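Local coordinates for 27kDa outer membrane protein (Silicibacter pomeroyi, PDB 3GYK) that probably acts as a thiol-disulfide oxidoreductase through a DsbA-like domain of the thioredoxin superfamily, at residues V27-Y32 with V57-P62. Sequence-based numbering, arbitrary orientation.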
ATOM      1  N   VAL A  27      -6.591   4.282  -3.677  1.00 10.17           N
ATOM      2  CA  VAL A  27      -5.738   4.176  -2.493  1.00 10.42           C
ATOM      3  C   VAL A  27      -5.996   2.824  -1.843  1.00 10.07           C
ATOM      4  O   VAL A  27      -7.152   2.452  -1.686  1.00 11.11           O
ATOM      5  CB  VAL A  27      -6.077   5.289  -1.469  1.00 11.07           C
ATOM      6  CG1 VAL A  27      -5.151   5.195  -0.267  1.00 10.47           C
ATOM      7  CG2 VAL A  27      -5.964   6.695  -2.141  1.00  9.65           C
ATOM      8  N   GLU A  28      -4.945   2.095  -1.451  1.00  9.83           N
ATOM      9  CA  GLU A  28      -5.159   0.838  -0.721  1.00 10.13           C
ATOM     10  C   GLU A  28      -4.499   0.958   0.648  1.00 10.47           C
ATOM     11  O   GLU A  28      -3.357   1.430   0.752  1.00 11.53           O
ATOM     12  CB  GLU A  28      -4.511  -0.345  -1.464  1.00  9.92           C
ATOM     13  CG  GLU A  28      -4.807  -1.678  -0.738  1.00 12.21           C
ATOM     14  CD  GLU A  28      -4.151  -2.916  -1.361  1.00 13.95           C
ATOM     15  OE1 GLU A  28      -3.517  -2.804  -2.429  1.00 14.29           O
ATOM     16  OE2 GLU A  28      -4.252  -4.011  -0.719  1.00 15.80           O
ATOM     17  N   PHE A  29      -5.232   0.540   1.680  1.00  9.81           N
ATOM     18  CA  PHE A  29      -4.706   0.432   3.048  1.00 10.00           C
ATOM     19  C   PHE A  29      -4.489  -1.064   3.271  1.00  9.45           C
ATOM     20  O   PHE A  29      -5.421  -1.870   3.094  1.00 11.18           O
ATOM     21  CB  PHE A  29      -5.766   0.909   4.044  1.00  8.89           C
ATOM     22  CG  PHE A  29      -5.956   2.429   4.104  1.00 10.30           C
ATOM     23  CD1 PHE A  29      -5.608   3.146   5.255  1.00  9.75           C
ATOM     24  CD2 PHE A  29      -6.546   3.126   3.026  1.00 10.86           C
ATOM     25  CE1 PHE A  29      -5.808   4.527   5.343  1.00 10.80           C
ATOM     26  CE2 PHE A  29      -6.761   4.515   3.102  1.00 10.13           C
ATOM     27  CZ  PHE A  29      -6.379   5.223   4.243  1.00  9.28           C
ATOM     28  N   PHE A  30      -3.293  -1.457   3.705  1.00 10.27           N
ATOM     29  CA  PHE A  30      -3.002  -2.895   3.780  1.00  9.69           C
ATOM     30  C   PHE A  30      -1.982  -3.234   4.877  1.00 10.02           C
ATOM     31  O   PHE A  30      -1.303  -2.342   5.416  1.00  9.47           O
ATOM     32  CB  PHE A  30      -2.438  -3.385   2.422  1.00  9.98           C
ATOM     33  CG  PHE A  30      -1.214  -2.629   1.984  1.00 10.94           C
ATOM     34  CD1 PHE A  30       0.034  -2.955   2.491  1.00 10.80           C
ATOM     35  CD2 PHE A  30      -1.328  -1.547   1.097  1.00 13.26           C
ATOM     36  CE1 PHE A  30       1.172  -2.241   2.112  1.00 14.38           C
ATOM     37  CE2 PHE A  30      -0.186  -0.808   0.729  1.00 14.76           C
ATOM     38  CZ  PHE A  30       1.058  -1.167   1.226  1.00 14.95           C
ATOM     39  N   ASP A  31      -1.904  -4.543   5.168  1.00 10.48           N
ATOM     40  CA  ASP A  31      -1.013  -5.116   6.205  1.00 10.63           C
ATOM     41  C   ASP A  31      -0.452  -6.383   5.565  1.00 10.18           C
ATOM     42  O   ASP A  31      -1.209  -7.166   4.972  1.00  9.46           O
ATOM     43  CB  ASP A  31      -1.867  -5.422   7.454  1.00 10.71           C
ATOM     44  CG  ASP A  31      -1.083  -6.070   8.594  1.00 11.62           C
ATOM     45  OD1 ASP A  31      -0.488  -7.149   8.362  1.00 11.70           O
ATOM     46  OD2 ASP A  31      -1.112  -5.522   9.723  1.00 11.60           O
ATOM     47  N   TYR A  32       0.868  -6.588   5.684  1.00  9.93           N
ATOM     48  CA  TYR A  32       1.534  -7.717   5.008  1.00  9.29           C
ATOM     49  C   TYR A  32       1.155  -9.099   5.530  1.00  9.29           C
ATOM     50  O   TYR A  32       1.439 -10.076   4.870  1.00  8.26           O
ATOM     51  CB  TYR A  32       3.080  -7.556   4.964  1.00  9.46           C
ATOM     52  CG  TYR A  32       3.490  -6.405   4.082  1.00 10.51           C
ATOM     53  CD1 TYR A  32       3.427  -6.520   2.682  1.00 10.84           C
ATOM     54  CD2 TYR A  32       3.918  -5.199   4.637  1.00 10.26           C
ATOM     55  CE1 TYR A  32       3.767  -5.430   1.844  1.00 12.35           C
ATOM     56  CE2 TYR A  32       4.277  -4.098   3.810  1.00 11.00           C
ATOM     57  CZ  TYR A  32       4.199  -4.228   2.426  1.00 11.73           C
ATOM     58  OH  TYR A  32       4.523  -3.136   1.643  1.00 10.97           O
ATOM     59  N   VAL A  57      -2.111   4.678  -4.859  1.00 10.74           N
ATOM     60  CA  VAL A  57      -1.471   5.304  -3.687  1.00 10.81           C
ATOM     61  C   VAL A  57      -1.527   4.278  -2.548  1.00 11.23           C
ATOM     62  O   VAL A  57      -2.586   3.691  -2.275  1.00 10.99           O
ATOM     63  CB  VAL A  57      -2.156   6.646  -3.275  1.00 11.34           C
ATOM     64  CG1 VAL A  57      -1.703   7.096  -1.853  1.00 11.45           C
ATOM     65  CG2 VAL A  57      -1.844   7.747  -4.306  1.00 10.32           C
ATOM     66  N   TYR A  58      -0.402   4.077  -1.871  1.00 10.51           N
ATOM     67  CA  TYR A  58      -0.357   3.083  -0.797  1.00 11.95           C
ATOM     68  C   TYR A  58      -0.318   3.689   0.595  1.00 12.37           C
ATOM     69  O   TYR A  58       0.496   4.597   0.870  1.00 12.08           O
ATOM     70  CB  TYR A  58       0.867   2.192  -0.993  1.00 11.95           C
ATOM     71  CG  TYR A  58       0.676   1.051  -1.967  1.00 13.99           C
ATOM     72  CD1 TYR A  58      -0.556   0.794  -2.568  1.00 17.03           C
ATOM     73  CD2 TYR A  58       1.718   0.190  -2.228  1.00 15.41           C
ATOM     74  CE1 TYR A  58      -0.733  -0.312  -3.422  1.00 16.79           C
ATOM     75  CE2 TYR A  58       1.555  -0.901  -3.082  1.00 16.66           C
ATOM     76  CZ  TYR A  58       0.332  -1.150  -3.663  1.00 16.37           C
ATOM     77  OH  TYR A  58       0.195  -2.228  -4.507  1.00 17.87           O
ATOM     78  N   ARG A  59      -1.178   3.172   1.480  1.00 10.90           N
ATOM     79  CA  ARG A  59      -1.116   3.484   2.894  1.00 10.46           C
ATOM     80  C   ARG A  59      -0.740   2.189   3.636  1.00 10.51           C
ATOM     81  O   ARG A  59      -1.543   1.225   3.721  1.00 11.31           O
ATOM     82  CB  ARG A  59      -2.481   3.963   3.438  1.00 11.08           C
ATOM     83  CG  ARG A  59      -3.027   5.299   2.847  1.00  9.84           C
ATOM     84  CD  ARG A  59      -2.025   6.472   2.844  1.00 12.38           C
ATOM     85  NE  ARG A  59      -1.260   6.642   4.081  1.00 12.58           N
ATOM     86  CZ  ARG A  59      -0.550   7.735   4.350  1.00 10.16           C
ATOM     87  NH1 ARG A  59      -0.573   8.771   3.476  1.00  8.85           N
ATOM     88  NH2 ARG A  59       0.220   7.790   5.447  1.00  9.50           N
ATOM     89  N   GLU A  60       0.472   2.172   4.158  1.00  9.73           N
ATOM     90  CA  GLU A  60       0.902   1.063   5.015  1.00  9.72           C
ATOM     91  C   GLU A  60       0.179   1.245   6.324  1.00  9.93           C
ATOM     92  O   GLU A  60       0.362   2.266   7.009  1.00 10.65           O
ATOM     93  CB  GLU A  60       2.419   1.148   5.218  1.00 10.70           C
ATOM     94  CG  GLU A  60       3.210   0.993   3.935  1.00 11.24           C
ATOM     95  CD  GLU A  60       3.624  -0.479   3.690  1.00 11.34           C
ATOM     96  OE1 GLU A  60       3.362  -1.326   4.570  1.00 12.51           O
ATOM     97  OE2 GLU A  60       4.232  -0.761   2.631  1.00 13.72           O
ATOM     98  N   TRP A  61      -0.654   0.260   6.677  1.00 10.58           N
ATOM     99  CA  TRP A  61      -1.466   0.330   7.892  1.00 10.48           C
ATOM    100  C   TRP A  61      -1.293  -0.970   8.672  1.00 10.46           C
ATOM    101  O   TRP A  61      -2.155  -1.866   8.641  1.00  9.49           O
ATOM    102  CB  TRP A  61      -2.940   0.587   7.535  1.00 10.61           C
ATOM    103  CG  TRP A  61      -3.800   0.879   8.724  1.00 10.74           C
ATOM    104  CD1 TRP A  61      -3.403   1.436   9.920  1.00 10.87           C
ATOM    105  CD2 TRP A  61      -5.204   0.619   8.853  1.00 11.17           C
ATOM    106  NE1 TRP A  61      -4.474   1.526  10.782  1.00 12.35           N
ATOM    107  CE2 TRP A  61      -5.588   1.043  10.152  1.00 11.13           C
ATOM    108  CE3 TRP A  61      -6.182   0.084   7.990  1.00 10.24           C
ATOM    109  CZ2 TRP A  61      -6.897   0.917  10.630  1.00 11.78           C
ATOM    110  CZ3 TRP A  61      -7.500  -0.040   8.479  1.00 10.67           C
ATOM    111  CH2 TRP A  61      -7.835   0.375   9.766  1.00 11.30           C
ATOM    112  N   PRO A  62      -0.121  -1.111   9.323  1.00 11.04           N
ATOM    113  CA  PRO A  62       0.160  -2.342  10.072  1.00  9.71           C
ATOM    114  C   PRO A  62      -0.712  -2.421  11.346  1.00 10.29           C
ATOM    115  O   PRO A  62      -0.604  -1.567  12.235  1.00 11.86           O
ATOM    116  CB  PRO A  62       1.650  -2.216  10.398  1.00  9.08           C
ATOM    117  CG  PRO A  62       1.892  -0.688  10.464  1.00 10.06           C
ATOM    118  CD  PRO A  62       1.059  -0.212   9.265  1.00  9.71           C
TER
HETATM  119  O   HOH W   1      -1.724  -4.044  -4.112  1.00 26.79           O
HETATM  120  O   HOH W   2       1.437  -2.337   6.257  1.00 11.85           O
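V27-Y32 and V57-P62 are neighbouring parallel strands with the loop residues that follow them, paired in the buried middle of the sheet and linked by helix 35-50. E28 and F30 of the first strand bond through N and O to V57, R59 and W61; the straightest of these bonds, R59 N to E28 O, is 2.9 Å long.

On one face F29 lies beside R59, whose CG sits over the ring 3.7 Å from its centroid, while V27 CG1 meets the same CG. The arginine chain then bends away to a salt bridge with D11. L136 of helix 124-140 also touches F29, and an alanine here would probably open a gap under that helix and leave the aliphatic part of R59 without its aromatic platform.

On the other face F30 CG sits between the backbone N and the carbonyl carbon (chi1 56°), from where the ring lies across Y58 at about a right angle. Its edge points at the face of Y58 in a T-shaped stack, planes 73° apart, with CE2 3.4 Å from Y58 CG. Beyond it, Y32 OH donates to the syn lone pair of E60 OE2 at 2.6 Å, an oxygen that Y84 OH also grips. A water joins E60 OE1 to F30 O, tying the carboxylate to the strand end.

This is the beta-alpha-beta crossover of a thioredoxin fold, and the F30 side chain touches the C34-C37 CxxC motif at the start of helix 35-50, consistent with a thioredoxin-type redox site.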